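Local coordinates for probable tagatose 6-phosphate kinase (Sinorhizobium meliloti, PDB 3TXV), which probably acts in carbohydrate metabolism, tentatively as a tagatose-6-phosphate kinase, at residues M38-R43 against V418-F423. Residues are numbered along the deposited sequence; the frame is centred on the assembly and turned at random.
Sequences MLRAHR and VLQDYF
Arg40 faces Leu419 across two helical segments, 38-43 and 418-423, whose axes run at 40° to each other and come no nearer than 10.2 Å, a spacing bridged mainly by the long side chain of Arg40. Arg40 CB already points at the other helix, and chi1 of 159°, with CG opposite the backbone N, carries the chain on over the Phe423 ring; Arg40 CG lies over one face of that ring, 3.3 Å from Phe423 CD2. Bends at chi2 and chi3 then turn the guanidinium toward Gln420, whose CA stands over the centre of one guanidinium face; the guanidinium and Phe423 ring planes are 31° apart. The weak Arg40 NH2 to Gln420 OE1 hydrogen bond (3.4 Å) is doubtful, since NH2 sits too close to Gln420 CG in the model. The stronger polar partner is Asp416, one turn earlier on helix 407-424, which forms a salt bridge with NH2. At the base of the side chain, Arg40 CB meets Leu419 CD1 at 4.1 Å, while Ala41 CB approaches Phe423 CZ at 4.4 Å. The contact thus joins helix 31-43, which follows the first strand of the (beta/alpha)8, or TIM, barrel, to the last modelled helix, 407-424; Leu419 also reaches Leu292 of helix 290-310, which follows the eighth strand.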
HETATM    1  N   MSE A  38       1.303   1.987 -13.012  1.00 41.49           N
HETATM    2  CA  MSE A  38       0.551   2.287 -14.210  1.00 42.87           C
HETATM    3  C   MSE A  38       1.149   1.549 -15.428  1.00 44.07           C
HETATM    4  O   MSE A  38       0.460   0.769 -16.059  1.00 44.28           O
HETATM    5  CB  MSE A  38       0.438   3.796 -14.423  1.00 42.78           C
HETATM    6  CG  MSE A  38      -0.604   4.486 -13.552  1.00 41.60           C
HETATM    7 SE   MSE A  38      -0.040   6.301 -13.493  0.80 44.44          SE
HETATM    8  CE  MSE A  38      -1.615   7.275 -12.957  1.00 45.96           C
ATOM      9  N   LEU A  39       2.442   1.740 -15.705  1.00 45.45           N
ATOM     10  CA  LEU A  39       3.106   1.105 -16.849  1.00 46.53           C
ATOM     11  C   LEU A  39       2.833  -0.387 -16.984  1.00 47.44           C
ATOM     12  O   LEU A  39       2.676  -0.895 -18.097  1.00 48.29           O
ATOM     13  CB  LEU A  39       4.617   1.377 -16.856  1.00 46.67           C
ATOM     14  CG  LEU A  39       5.064   2.820 -17.204  1.00 47.81           C
ATOM     15  CD1 LEU A  39       6.571   3.000 -17.147  1.00 46.96           C
ATOM     16  CD2 LEU A  39       4.544   3.303 -18.570  1.00 48.52           C
ATOM     17  N   ARG A  40       2.765  -1.102 -15.872  1.00 48.18           N
ATOM     18  CA  ARG A  40       2.487  -2.524 -15.951  1.00 48.49           C
ATOM     19  C   ARG A  40       1.027  -2.762 -16.327  1.00 49.53           C
ATOM     20  O   ARG A  40       0.735  -3.550 -17.247  1.00 50.19           O
ATOM     21  CB  ARG A  40       2.880  -3.224 -14.653  1.00 48.14           C
ATOM     22  CG  ARG A  40       2.204  -4.560 -14.414  1.00 47.87           C
ATOM     23  CD  ARG A  40       2.602  -5.603 -15.398  1.00 48.30           C
ATOM     24  NE  ARG A  40       4.045  -5.600 -15.576  1.00 51.90           N
ATOM     25  CZ  ARG A  40       4.742  -6.606 -16.091  1.00 52.65           C
ATOM     26  NH1 ARG A  40       4.129  -7.714 -16.476  1.00 53.32           N
ATOM     27  NH2 ARG A  40       6.057  -6.505 -16.211  1.00 52.97           N
ATOM     28  N   ALA A  41       0.106  -2.090 -15.636  1.00 50.35           N
ATOM     29  CA  ALA A  41      -1.301  -2.150 -16.012  1.00 51.55           C
ATOM     30  C   ALA A  41      -1.480  -1.907 -17.521  1.00 52.83           C
ATOM     31  O   ALA A  41      -2.130  -2.698 -18.202  1.00 52.67           O
ATOM     32  CB  ALA A  41      -2.106  -1.171 -15.214  1.00 51.09           C
ATOM     33  N   HIS A  42      -0.782  -0.953 -18.076  1.00 54.47           N
ATOM     34  CA  HIS A  42      -0.917  -0.671 -19.468  1.00 56.83           C
ATOM     35  C   HIS A  42      -0.570  -1.897 -20.262  1.00 57.26           C
ATOM     36  O   HIS A  42      -1.190  -2.197 -21.237  1.00 58.57           O
ATOM     37  CB  HIS A  42       0.037   0.427 -19.841  1.00 57.87           C
ATOM     38  CG  HIS A  42      -0.445   1.283 -20.961  1.00 62.39           C
ATOM     39  ND1 HIS A  42       0.135   2.489 -21.279  1.00 65.49           N
ATOM     40  CD2 HIS A  42      -1.466   1.115 -21.825  1.00 64.13           C
ATOM     41  CE1 HIS A  42      -0.507   3.023 -22.295  1.00 66.49           C
ATOM     42  NE2 HIS A  42      -1.478   2.206 -22.647  1.00 66.81           N
ATOM     43  N   ARG A  43       0.407  -2.640 -19.817  1.00 57.10           N
ATOM     44  CA  ARG A  43       0.804  -3.848 -20.491  1.00 57.24           C
ATOM     45  C   ARG A  43      -0.364  -4.792 -20.472  1.00 57.16           C
ATOM     46  O   ARG A  43      -0.482  -5.620 -21.328  1.00 57.14           O
ATOM     47  CB  ARG A  43       1.974  -4.455 -19.850  1.00 57.28           C
ATOM     48  N   VAL A 418       8.479  -6.798  -8.932  1.00 40.01           N
ATOM     49  CA  VAL A 418       7.512  -7.130  -7.882  1.00 39.94           C
ATOM     50  C   VAL A 418       6.129  -7.162  -8.511  1.00 40.32           C
ATOM     51  O   VAL A 418       5.439  -8.176  -8.448  1.00 40.34           O
ATOM     52  CB  VAL A 418       7.546  -6.098  -6.740  1.00 40.14           C
ATOM     53  CG1 VAL A 418       6.714  -6.561  -5.555  1.00 39.51           C
ATOM     54  CG2 VAL A 418       9.001  -5.778  -6.317  1.00 39.48           C
ATOM     55  N   LEU A 419       5.768  -6.063  -9.166  1.00 40.87           N
ATOM     56  CA  LEU A 419       4.481  -5.925  -9.861  1.00 42.03           C
ATOM     57  C   LEU A 419       4.107  -7.028 -10.834  1.00 43.30           C
ATOM     58  O   LEU A 419       2.958  -7.419 -10.877  1.00 43.39           O
ATOM     59  CB  LEU A 419       4.413  -4.609 -10.617  1.00 41.47           C
ATOM     60  CG  LEU A 419       4.229  -3.344  -9.804  1.00 40.65           C
ATOM     61  CD1 LEU A 419       3.854  -2.246 -10.762  1.00 39.66           C
ATOM     62  CD2 LEU A 419       3.175  -3.527  -8.721  1.00 38.51           C
ATOM     63  N   GLN A 420       5.061  -7.494 -11.633  1.00 45.46           N
ATOM     64  CA  GLN A 420       4.834  -8.628 -12.535  1.00 47.69           C
ATOM     65  C   GLN A 420       4.153  -9.769 -11.791  1.00 48.32           C
ATOM     66  O   GLN A 420       3.207 -10.356 -12.322  1.00 49.01           O
ATOM     67  CB  GLN A 420       6.137  -9.165 -13.155  1.00 48.26           C
ATOM     68  CG  GLN A 420       6.362  -8.865 -14.648  1.00 51.26           C
ATOM     69  CD  GLN A 420       7.617  -9.584 -15.232  1.00 56.09           C
ATOM     70  OE1 GLN A 420       8.429  -8.992 -15.984  1.00 55.76           O
ATOM     71  NE2 GLN A 420       7.769 -10.864 -14.877  1.00 55.89           N
ATOM     72  N   ASP A 421       4.605 -10.085 -10.575  1.00 48.46           N
ATOM     73  CA  ASP A 421       4.070 -11.269  -9.902  1.00 49.00           C
ATOM     74  C   ASP A 421       2.620 -11.077  -9.475  1.00 48.71           C
ATOM     75  O   ASP A 421       1.863 -12.033  -9.418  1.00 48.62           O
ATOM     76  CB  ASP A 421       4.934 -11.701  -8.706  1.00 49.74           C
ATOM     77  CG  ASP A 421       6.372 -12.065  -9.103  1.00 50.85           C
ATOM     78  OD1 ASP A 421       6.585 -12.687 -10.174  1.00 50.76           O
ATOM     79  OD2 ASP A 421       7.291 -11.721  -8.315  1.00 52.59           O
ATOM     80  N   TYR A 422       2.234  -9.840  -9.187  1.00 48.88           N
ATOM     81  CA  TYR A 422       0.877  -9.570  -8.748  1.00 49.18           C
ATOM     82  C   TYR A 422      -0.087  -9.691  -9.910  1.00 49.65           C
ATOM     83  O   TYR A 422      -1.139 -10.316  -9.779  1.00 50.37           O
ATOM     84  CB  TYR A 422       0.767  -8.234  -8.008  1.00 48.82           C
ATOM     85  CG  TYR A 422       1.323  -8.347  -6.604  1.00 49.61           C
ATOM     86  CD1 TYR A 422       2.675  -8.131  -6.350  1.00 48.97           C
ATOM     87  CD2 TYR A 422       0.510  -8.712  -5.532  1.00 50.59           C
ATOM     88  CE1 TYR A 422       3.202  -8.252  -5.076  1.00 49.12           C
ATOM     89  CE2 TYR A 422       1.041  -8.845  -4.235  1.00 50.30           C
ATOM     90  CZ  TYR A 422       2.389  -8.609  -4.022  1.00 50.06           C
ATOM     91  OH  TYR A 422       2.940  -8.729  -2.763  1.00 50.12           O
ATOM     92  N   PHE A 423       0.279  -9.153 -11.061  1.00 49.59           N
ATOM     93  CA  PHE A 423      -0.587  -9.300 -12.201  1.00 50.11           C
ATOM     94  C   PHE A 423      -0.597 -10.746 -12.700  1.00 51.10           C
ATOM     95  O   PHE A 423      -1.601 -11.228 -13.212  1.00 51.02           O
ATOM     96  CB  PHE A 423      -0.208  -8.314 -13.291  1.00 49.52           C
ATOM     97  CG  PHE A 423      -0.536  -6.905 -12.947  1.00 48.78           C
ATOM     98  CD1 PHE A 423      -1.760  -6.359 -13.308  1.00 48.07           C
ATOM     99  CD2 PHE A 423       0.364  -6.117 -12.229  1.00 47.22           C
ATOM    100  CE1 PHE A 423      -2.062  -5.028 -12.978  1.00 46.60           C
ATOM    101  CE2 PHE A 423       0.055  -4.803 -11.883  1.00 44.89           C
ATOM    102  CZ  PHE A 423      -1.150  -4.264 -12.262  1.00 45.46           C
TER